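Local coordinates for protein nucleocapsid (Crimean-congo hemorrhagic fever virus, PDB 4AKL) that binds single- and double-stranded RNA, probably helping to package the viral genome, and has sequence-independent DNA endonuclease activity, at residues A[72-77]-A[414-419]; A[108-113]-A[377-382]; A[408-413]-A[452-457]. One frame throughout, in Å; residues are numbered along the deposited sequence.

Interaction 1. Residues A[72-77]-A[414-419]; sequences KFCAPI and LNLRTN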
loop_
_atom_site.group_PDB
_atom_site.type_symbol
_atom_site.label_atom_id
_atom_site.label_comp_id
_atom_site.label_asym_id
_atom_site.label_seq_id
_atom_site.Cartn_x
_atom_site.Cartn_y
_atom_site.Cartn_z
ATOM N N LYS A 72 18.514 3.492 11.597
ATOM C CA LYS A 72 19.803 3.213 11.096
ATOM C C LYS A 72 20.182 1.699 11.143
ATOM O O LYS A 72 20.724 1.178 10.180
ATOM C CB LYS A 72 20.851 4.010 11.936
ATOM C CG LYS A 72 22.051 4.425 11.209
ATOM C CD LYS A 72 23.035 5.139 12.183
ATOM C CE LYS A 72 24.356 5.626 11.520
ATOM N NZ LYS A 72 24.716 5.066 10.176
ATOM N N PHE A 73 19.886 1.018 12.252
ATOM C CA PHE A 73 20.453 -0.323 12.485
ATOM C C PHE A 73 19.409 -1.449 12.493
ATOM O O PHE A 73 19.734 -2.583 12.802
ATOM C CB PHE A 73 21.287 -0.348 13.787
ATOM C CG PHE A 73 22.501 0.573 13.772
ATOM C CD1 PHE A 73 23.578 0.324 12.917
ATOM C CD2 PHE A 73 22.572 1.664 14.625
ATOM C CE1 PHE A 73 24.713 1.168 12.886
ATOM C CE2 PHE A 73 23.700 2.523 14.618
ATOM C CZ PHE A 73 24.770 2.269 13.736
ATOM N N CYS A 74 18.164 -1.161 12.109
ATOM C CA CYS A 74 17.126 -2.158 12.256
ATOM C C CYS A 74 16.538 -2.603 10.951
ATOM O O CYS A 74 15.420 -3.135 10.951
ATOM C CB CYS A 74 16.063 -1.638 13.217
ATOM S SG CYS A 74 15.197 -0.350 12.612
ATOM N N ALA A 75 17.270 -2.418 9.835
ATOM C CA ALA A 75 16.841 -2.971 8.545
ATOM C C ALA A 75 16.793 -4.519 8.629
ATOM O O ALA A 75 17.680 -5.122 9.222
ATOM C CB ALA A 75 17.759 -2.534 7.401
ATOM N N PRO A 76 15.725 -5.138 8.080
ATOM C CA PRO A 76 15.571 -6.592 7.985
ATOM C C PRO A 76 16.437 -7.072 6.875
ATOM O O PRO A 76 16.016 -7.114 5.701
ATOM C CB PRO A 76 14.086 -6.779 7.700
ATOM C CG PRO A 76 13.700 -5.608 7.040
ATOM C CD PRO A 76 14.537 -4.464 7.565
ATOM N N ILE A 77 17.656 -7.430 7.245
ATOM C CA ILE A 77 18.694 -7.799 6.256
ATOM C C ILE A 77 18.296 -8.837 5.231
ATOM O O ILE A 77 18.550 -8.669 4.012
ATOM C CB ILE A 77 19.954 -8.269 6.927
ATOM C CG1 ILE A 77 20.580 -7.104 7.704
ATOM C CG2 ILE A 77 20.936 -8.753 5.887
ATOM C CD1 ILE A 77 20.993 -5.874 6.813
ATOM N N LEU A 414 9.204 -1.084 10.925
ATOM C CA LEU A 414 8.272 -2.192 10.967
ATOM C C LEU A 414 8.968 -3.533 11.284
ATOM O O LEU A 414 8.304 -4.492 11.601
ATOM C CB LEU A 414 7.527 -2.304 9.628
ATOM C CG LEU A 414 6.557 -1.163 9.358
ATOM C CD1 LEU A 414 5.953 -1.316 7.986
ATOM C CD2 LEU A 414 5.472 -1.075 10.446
ATOM N N ASN A 415 10.295 -3.573 11.159
ATOM C CA ASN A 415 11.115 -4.687 11.653
ATOM C C ASN A 415 11.336 -4.649 13.185
ATOM O O ASN A 415 11.829 -5.621 13.748
ATOM C CB ASN A 415 12.466 -4.711 10.936
ATOM C CG ASN A 415 13.210 -6.006 11.137
ATOM O OD1 ASN A 415 12.593 -7.095 11.218
ATOM N ND2 ASN A 415 14.522 -5.918 11.239
ATOM N N LEU A 416 10.987 -3.541 13.858
ATOM C CA LEU A 416 11.113 -3.484 15.328
ATOM C C LEU A 416 10.001 -4.324 15.920
ATOM O O LEU A 416 8.858 -4.224 15.444
ATOM C CB LEU A 416 11.023 -2.066 15.888
ATOM C CG LEU A 416 12.273 -1.197 15.747
ATOM C CD1 LEU A 416 11.927 0.255 16.024
ATOM C CD2 LEU A 416 13.446 -1.679 16.653
ATOM N N ARG A 417 10.330 -5.122 16.957
ATOM C CA ARG A 417 9.346 -6.045 17.565
ATOM C C ARG A 417 8.192 -5.293 18.183
ATOM O O ARG A 417 8.340 -4.143 18.591
ATOM C CB ARG A 417 9.992 -6.970 18.643
ATOM C CG ARG A 417 10.940 -8.023 18.075
ATOM C CD ARG A 417 11.564 -8.914 19.138
ATOM N NE ARG A 417 12.445 -9.937 18.539
ATOM C CZ ARG A 417 12.038 -11.092 17.978
ATOM N NH1 ARG A 417 10.738 -11.441 17.921
ATOM N NH2 ARG A 417 12.955 -11.921 17.455
ATOM N N THR A 418 7.046 -5.953 18.238
ATOM C CA THR A 418 5.869 -5.422 18.886
ATOM C C THR A 418 5.498 -6.184 20.165
ATOM O O THR A 418 4.568 -5.790 20.841
ATOM C CB THR A 418 4.646 -5.430 17.930
ATOM O OG1 THR A 418 4.402 -6.759 17.456
ATOM C CG2 THR A 418 4.887 -4.455 16.710
ATOM N N ASN A 419 6.226 -7.254 20.500
ATOM C CA ASN A 419 5.824 -8.130 21.645
ATOM C C ASN A 419 6.132 -7.538 23.024
ATOM O O ASN A 419 6.936 -6.608 23.156
ATOM C CB ASN A 419 6.399 -9.527 21.491
ATOM C CG ASN A 419 7.873 -9.532 21.157
ATOM O OD1 ASN A 419 8.739 -9.509 22.046
ATOM N ND2 ASN A 419 8.175 -9.585 19.839
#
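The side-chain amide of Asn415 carries the contact between segments 72-77 and 414-419, reaching the backbone of a loop more than 330 residues earlier in the chain. Its ND2 donates to Cys74 O at 2.9 Å, and an N-H...O angle of 166° makes the bond nearly straight. The oxygen lies in the plane of the Asn415 amide, so the N-H is well aimed, whereas the donor stands 47° above the plane of the Cys74 carbonyl. Beside this bond the amide also meets the Pro76 ring, with Asn415 CG 3.6 Å from Pro76 CB; the two side chains run antiparallel alongside one another. Pro76 N, 3.5 Å from Asn415 ND2, carries no hydrogen, being a proline nitrogen, so that approach is van der Waals contact. A looser apolar touch completes the first shell, Leu416 CD2 resting 4.3 Å from Cys74 CB.

Two features set the amide in place. The first torsion holds CG anti to the backbone N (chi1 -166°), which sends the group across to the 72-77 loop, and the other end of the amide is occupied too: Asn415 OD1 accepts a hydrogen bond from Ser33 N, while the backbone of Asn415 pairs with Asn32. With oxygen and nitrogen both engaged, the flip state and rotation of the amide are defined. Leu416 continues onto Cys426 and Thr429 of helix 425-440.

All five touching residues are buried. Pro76 is the N-cap residue of helix 77-83, so the contact lies in the loop between helices 56-71 and 77-83. A buried asparagine amide thus links backbone groups of the 72-77 loop and of Ser33, here within the largely helical nairovirus nucleocapsid fold.

Interaction 2. Residues A[108-113]-A[377-382]; sequences ESYIEL and PAVLTA. Unlike the reference sequence in segment 108-113: Ile111 (reference Thr).
Tyr110, in the first turn of the short helix 110-113, extends its side chain to the loop 377-382 with CG anti to the backbone N (chi1 -167°) and the ring turned nearly perpendicular to the CA-CB-CG plane (chi2 88°). This conformation brings the hydroxyl to the loop backbone, where Leu380 N donates to Tyr110 OH at 3.1 Å with an N-H...O angle of 156°. The ring meets the loop along its rim: Ala378 O lies in the ring plane, 3.3 Å from Tyr110 CE1. That carbonyl also accepts from Trp313 NE1.

Val379 packs against both Tyr110 and Leu113. Its CG1 is anti to its own backbone N and lies 3.8 Å from Tyr110 OH, whereas CG2 touches Leu113 CB at 3.8 Å and Tyr110 CE1 at 4.3 Å. Leu113 O comes equally close to CG2, at 3.7 Å. Leu380 brings only its CB near the hydroxyl, at 3.9 Å; the rest of its side chain leads away, toward Phe363 and Trp313.

Leu362 O is the stronger polar partner of the phenol, so OH is held from two directions. A main-chain carbonyl cannot donate, so Tyr110 must give its proton to Leu362 O while accepting from Leu380 N, which leaves the buried hydroxyl satisfied in both roles and ties helix 110-113 to two points of the same loop.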
loop_
_atom_site.group_PDB
_atom_site.type_symbol
_atom_site.label_atom_id
_atom_site.label_comp_id
_atom_site.label_asym_id
_atom_site.label_seq_id
_atom_site.Cartn_x
_atom_site.Cartn_y
_atom_site.Cartn_z
ATOM N N GLU A 108 0.069 4.467 -18.354
ATOM C CA GLU A 108 -0.054 5.374 -19.509
ATOM C C GLU A 108 -0.716 6.728 -19.139
ATOM O O GLU A 108 -0.762 7.667 -19.947
ATOM C CB GLU A 108 -0.801 4.679 -20.673
ATOM C CG GLU A 108 0.088 3.674 -21.397
ATOM C CD GLU A 108 -0.557 3.073 -22.666
ATOM O OE1 GLU A 108 -1.738 3.366 -23.002
ATOM O OE2 GLU A 108 0.153 2.286 -23.339
ATOM N N SER A 109 -1.215 6.817 -17.914
ATOM C CA SER A 109 -1.809 8.048 -17.387
ATOM C C SER A 109 -0.935 8.664 -16.309
ATOM O O SER A 109 -1.407 9.537 -15.622
ATOM C CB SER A 109 -3.203 7.753 -16.813
ATOM O OG SER A 109 -4.068 7.515 -17.895
ATOM N N TYR A 110 0.330 8.218 -16.193
ATOM C CA TYR A 110 1.230 8.689 -15.149
ATOM C C TYR A 110 1.240 10.230 -15.090
ATOM O O TYR A 110 1.177 10.782 -14.020
ATOM C CB TYR A 110 2.667 8.149 -15.278
ATOM C CG TYR A 110 3.431 8.429 -14.002
ATOM C CD1 TYR A 110 3.400 7.530 -12.933
ATOM C CD2 TYR A 110 4.146 9.645 -13.835
ATOM C CE1 TYR A 110 4.091 7.813 -11.723
ATOM C CE2 TYR A 110 4.799 9.932 -12.673
ATOM C CZ TYR A 110 4.780 9.014 -11.611
ATOM O OH TYR A 110 5.446 9.309 -10.469
ATOM N N ILE A 111 1.305 10.887 -16.231
ATOM C CA ILE A 111 1.404 12.331 -16.295
ATOM C C ILE A 111 0.182 12.982 -15.571
ATOM O O ILE A 111 0.325 13.951 -14.828
ATOM C CB ILE A 111 1.575 12.753 -17.782
ATOM C CG1 ILE A 111 2.974 12.305 -18.291
ATOM C CG2 ILE A 111 1.412 14.216 -17.971
ATOM C CD1 ILE A 111 3.101 12.392 -19.921
ATOM N N GLU A 112 -1.023 12.441 -15.810
ATOM C CA GLU A 112 -2.230 12.922 -15.167
ATOM C C GLU A 112 -2.254 12.619 -13.689
ATOM O O GLU A 112 -2.782 13.422 -12.903
ATOM C CB GLU A 112 -3.466 12.318 -15.836
ATOM C CG GLU A 112 -4.748 12.826 -15.307
ATOM C CD GLU A 112 -5.956 12.380 -16.136
ATOM O OE1 GLU A 112 -5.952 11.269 -16.711
ATOM O OE2 GLU A 112 -6.889 13.143 -16.194
ATOM N N LEU A 113 -1.709 11.480 -13.297
ATOM C CA LEU A 113 -1.741 11.060 -11.888
ATOM C C LEU A 113 -0.767 11.867 -11.003
ATOM O O LEU A 113 -0.898 11.916 -9.784
ATOM C CB LEU A 113 -1.535 9.512 -11.764
ATOM C CG LEU A 113 -2.639 8.561 -12.313
ATOM C CD1 LEU A 113 -2.183 7.051 -12.167
ATOM C CD2 LEU A 113 -3.998 8.763 -11.645
ATOM N N PRO A 377 -1.058 5.271 -5.578
ATOM C CA PRO A 377 0.104 4.680 -4.927
ATOM C C PRO A 377 1.329 4.407 -5.760
ATOM O O PRO A 377 2.388 4.023 -5.199
ATOM C CB PRO A 377 -0.435 3.335 -4.411
ATOM C CG PRO A 377 -1.605 3.010 -5.260
ATOM C CD PRO A 377 -2.220 4.369 -5.475
ATOM N N ALA A 378 1.201 4.577 -7.057
ATOM C CA ALA A 378 2.302 4.380 -8.003
ATOM C C ALA A 378 2.972 5.705 -8.338
ATOM O O ALA A 378 3.858 5.710 -9.180
ATOM C CB ALA A 378 1.804 3.741 -9.260
ATOM N N VAL A 379 2.551 6.802 -7.692
ATOM C CA VAL A 379 3.109 8.120 -7.960
ATOM C C VAL A 379 4.221 8.458 -6.946
ATOM O O VAL A 379 4.000 8.430 -5.719
ATOM C CB VAL A 379 2.027 9.207 -7.967
ATOM C CG1 VAL A 379 2.635 10.645 -8.250
ATOM C CG2 VAL A 379 0.938 8.851 -8.988
ATOM N N LEU A 380 5.416 8.733 -7.467
ATOM C CA LEU A 380 6.562 9.132 -6.664
ATOM C C LEU A 380 6.452 10.549 -6.113
ATOM O O LEU A 380 5.838 11.406 -6.713
ATOM C CB LEU A 380 7.852 8.992 -7.460
ATOM C CG LEU A 380 9.181 9.101 -6.673
ATOM C CD1 LEU A 380 9.277 8.046 -5.533
ATOM C CD2 LEU A 380 10.351 8.938 -7.614
ATOM N N THR A 381 7.041 10.743 -4.946
ATOM C CA THR A 381 7.216 12.045 -4.290
ATOM C C THR A 381 8.556 11.984 -3.553
ATOM O O THR A 381 9.127 10.881 -3.360
ATOM C CB THR A 381 6.140 12.397 -3.194
ATOM O OG1 THR A 381 6.183 11.411 -2.170
ATOM C CG2 THR A 381 4.739 12.474 -3.760
ATOM N N ALA A 382 9.056 13.162 -3.138
ATOM C CA ALA A 382 10.291 13.241 -2.359
ATOM C C ALA A 382 10.146 12.354 -1.113
ATOM O O ALA A 382 11.031 11.591 -0.821
ATOM C CB ALA A 382 10.656 14.747 -1.976
#

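Interaction 3. Residues A[408-413]-A[452-457]; sequences GHTKSI and EHLLHQ
A mixed contact, apolar at its centre and polar at one border, joins the 3-10 segment that starts at Thr410 to one side of helix 450-460. Leu454 covers most on the helix side: its CD1 meets Ile413 CD1 at 3.6 Å with the side chains roughly perpendicular, and its CD2 lies 3.8 Å from Lys411 CG. Thr410 adds its methyl, CG2 to Leu454 CD1 at 3.9 Å, placed there because CG2 is anti to the backbone N.

Lys411 runs on extended past Leu454 and squarely across His453, so that NZ donates to His453 NE2 at 3.1 Å. The ammonium lies near the ring edge but 21° out of its plane. Accepting from Lys411 NZ is consistent with His453 NE2 being unprotonated in this conformer. Gln457 OE1 sits 3.6 Å from Lys411 CE. The principal charge partner of NZ is Glu387 of helix 385-392, in a salt bridge.

Helix 425-440 closes the apolar side, its Ile430 touching both Ile413 and Leu454, while Thr410 packs on Ser386; the 3-10 segment thus lies among helices 385-392, 425-440 and 450-460.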
loop_
_atom_site.group_PDB
_atom_site.type_symbol
_atom_site.label_atom_id
_atom_site.label_comp_id
_atom_site.label_asym_id
_atom_site.label_seq_id
_atom_site.Cartn_x
_atom_site.Cartn_y
_atom_site.Cartn_z
ATOM N N GLY A 408 19.483 4.367 7.414
ATOM C CA GLY A 408 18.174 4.457 7.971
ATOM C C GLY A 408 17.113 4.881 6.999
ATOM O O GLY A 408 17.184 5.985 6.459
ATOM N N HIS A 409 16.120 4.004 6.767
ATOM C CA HIS A 409 14.970 4.308 5.923
ATOM C C HIS A 409 13.702 3.987 6.715
ATOM O O HIS A 409 13.655 2.984 7.420
ATOM C CB HIS A 409 15.065 3.572 4.592
ATOM C CG HIS A 409 16.317 3.886 3.866
ATOM N ND1 HIS A 409 16.445 5.005 3.090
ATOM C CD2 HIS A 409 17.535 3.270 3.853
ATOM C CE1 HIS A 409 17.669 5.063 2.599
ATOM N NE2 HIS A 409 18.355 4.018 3.041
ATOM N N THR A 410 12.701 4.861 6.582
ATOM C CA THR A 410 11.521 4.872 7.440
ATOM C C THR A 410 10.981 3.497 7.799
ATOM O O THR A 410 10.959 3.131 8.959
ATOM C CB THR A 410 10.421 5.810 6.864
ATOM O OG1 THR A 410 10.991 7.102 6.697
ATOM C CG2 THR A 410 9.215 5.964 7.785
ATOM N N LYS A 411 10.574 2.709 6.804
ATOM C CA LYS A 411 9.839 1.503 7.103
ATOM C C LYS A 411 10.652 0.352 7.772
ATOM O O LYS A 411 10.066 -0.713 8.083
ATOM C CB LYS A 411 9.018 1.095 5.879
ATOM C CG LYS A 411 7.757 1.932 5.849
ATOM C CD LYS A 411 6.929 1.780 4.639
ATOM C CE LYS A 411 5.732 2.694 4.748
ATOM N NZ LYS A 411 5.015 2.713 3.491
ATOM N N SER A 412 11.962 0.557 8.010
ATOM C CA SER A 412 12.730 -0.385 8.752
ATOM C C SER A 412 12.191 -0.485 10.155
ATOM O O SER A 412 12.393 -1.501 10.800
ATOM C CB SER A 412 14.195 -0.082 8.744
ATOM O OG SER A 412 14.748 -0.280 7.457
ATOM N N ILE A 413 11.503 0.577 10.614
ATOM C CA ILE A 413 10.752 0.564 11.872
ATOM C C ILE A 413 9.807 -0.620 12.024
ATOM O O ILE A 413 9.620 -1.110 13.138
ATOM C CB ILE A 413 9.962 1.932 12.068
ATOM C CG1 ILE A 413 10.900 2.990 12.571
ATOM C CG2 ILE A 413 8.944 1.837 13.119
ATOM C CD1 ILE A 413 10.401 4.454 12.354
ATOM N N GLU A 452 1.916 8.243 11.805
ATOM C CA GLU A 452 0.537 7.697 11.789
ATOM C C GLU A 452 0.357 6.560 10.764
ATOM O O GLU A 452 -0.291 5.547 11.084
ATOM C CB GLU A 452 -0.504 8.792 11.555
ATOM C CG GLU A 452 -0.605 9.692 12.736
ATOM C CD GLU A 452 -1.603 10.782 12.592
ATOM O OE1 GLU A 452 -2.291 10.814 11.580
ATOM O OE2 GLU A 452 -1.702 11.618 13.513
ATOM N N HIS A 453 0.947 6.727 9.563
ATOM C CA HIS A 453 0.971 5.702 8.499
ATOM C C HIS A 453 1.663 4.456 9.095
ATOM O O HIS A 453 1.195 3.337 8.936
ATOM C CB HIS A 453 1.720 6.337 7.294
ATOM C CG HIS A 453 1.844 5.501 6.059
ATOM N ND1 HIS A 453 0.757 5.005 5.356
ATOM C CD2 HIS A 453 2.943 5.121 5.365
ATOM C CE1 HIS A 453 1.194 4.336 4.296
ATOM N NE2 HIS A 453 2.517 4.393 4.278
ATOM N N LEU A 454 2.789 4.681 9.793
ATOM C CA LEU A 454 3.503 3.571 10.417
ATOM C C LEU A 454 2.648 2.841 11.481
ATOM O O LEU A 454 2.615 1.644 11.486
ATOM C CB LEU A 454 4.818 4.011 11.031
ATOM C CG LEU A 454 5.973 4.371 10.087
ATOM C CD1 LEU A 454 7.100 5.021 10.957
ATOM C CD2 LEU A 454 6.528 3.185 9.211
ATOM N N LEU A 455 1.975 3.568 12.357
ATOM C CA LEU A 455 1.084 2.949 13.355
ATOM C C LEU A 455 -0.038 2.131 12.724
ATOM O O LEU A 455 -0.351 1.026 13.165
ATOM C CB LEU A 455 0.478 4.006 14.288
ATOM C CG LEU A 455 -0.415 3.499 15.451
ATOM C CD1 LEU A 455 0.325 2.535 16.338
ATOM C CD2 LEU A 455 -0.988 4.662 16.280
ATOM N N HIS A 456 -0.635 2.702 11.701
ATOM C CA HIS A 456 -1.730 2.079 10.968
ATOM C C HIS A 456 -1.283 0.716 10.474
ATOM O O HIS A 456 -1.914 -0.278 10.734
ATOM C CB HIS A 456 -2.148 2.979 9.813
ATOM C CG HIS A 456 -3.325 2.482 9.072
ATOM N ND1 HIS A 456 -4.618 2.634 9.534
ATOM C CD2 HIS A 456 -3.415 1.823 7.900
ATOM C CE1 HIS A 456 -5.452 2.082 8.670
ATOM N NE2 HIS A 456 -4.745 1.591 7.667
ATOM N N GLN A 457 -0.151 0.709 9.801
ATOM C CA GLN A 457 0.458 -0.494 9.285
ATOM C C GLN A 457 0.812 -1.507 10.338
ATOM O O GLN A 457 0.675 -2.664 10.081
ATOM C CB GLN A 457 1.687 -0.137 8.470
ATOM C CG GLN A 457 1.209 0.464 7.148
ATOM C CD GLN A 457 2.279 1.024 6.381
ATOM O OE1 GLN A 457 3.360 0.438 6.258
ATOM N NE2 GLN A 457 2.027 2.178 5.833
#

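Interactions 1 and 3 form one continuous region: their centres are 10 Å apart, segment 414-419 follows directly on 408-413, and their segments alternate along the chain. They touch where Cys74 SG lies 3.5 Å from Ser412 O and where Leu414 CD1 lies 3.6 Å from Gln457 OE1, so the single run 408-419 meets the 72-77 loop and helix 450-460. Interaction 2 stands apart, its centre 29 Å from that of interaction 1 and 22 Å from that of interaction 3, with nearest atoms about 15 and 9 Å away. Both its segments fall between residues 77 and 414, and both precede those of interaction 3.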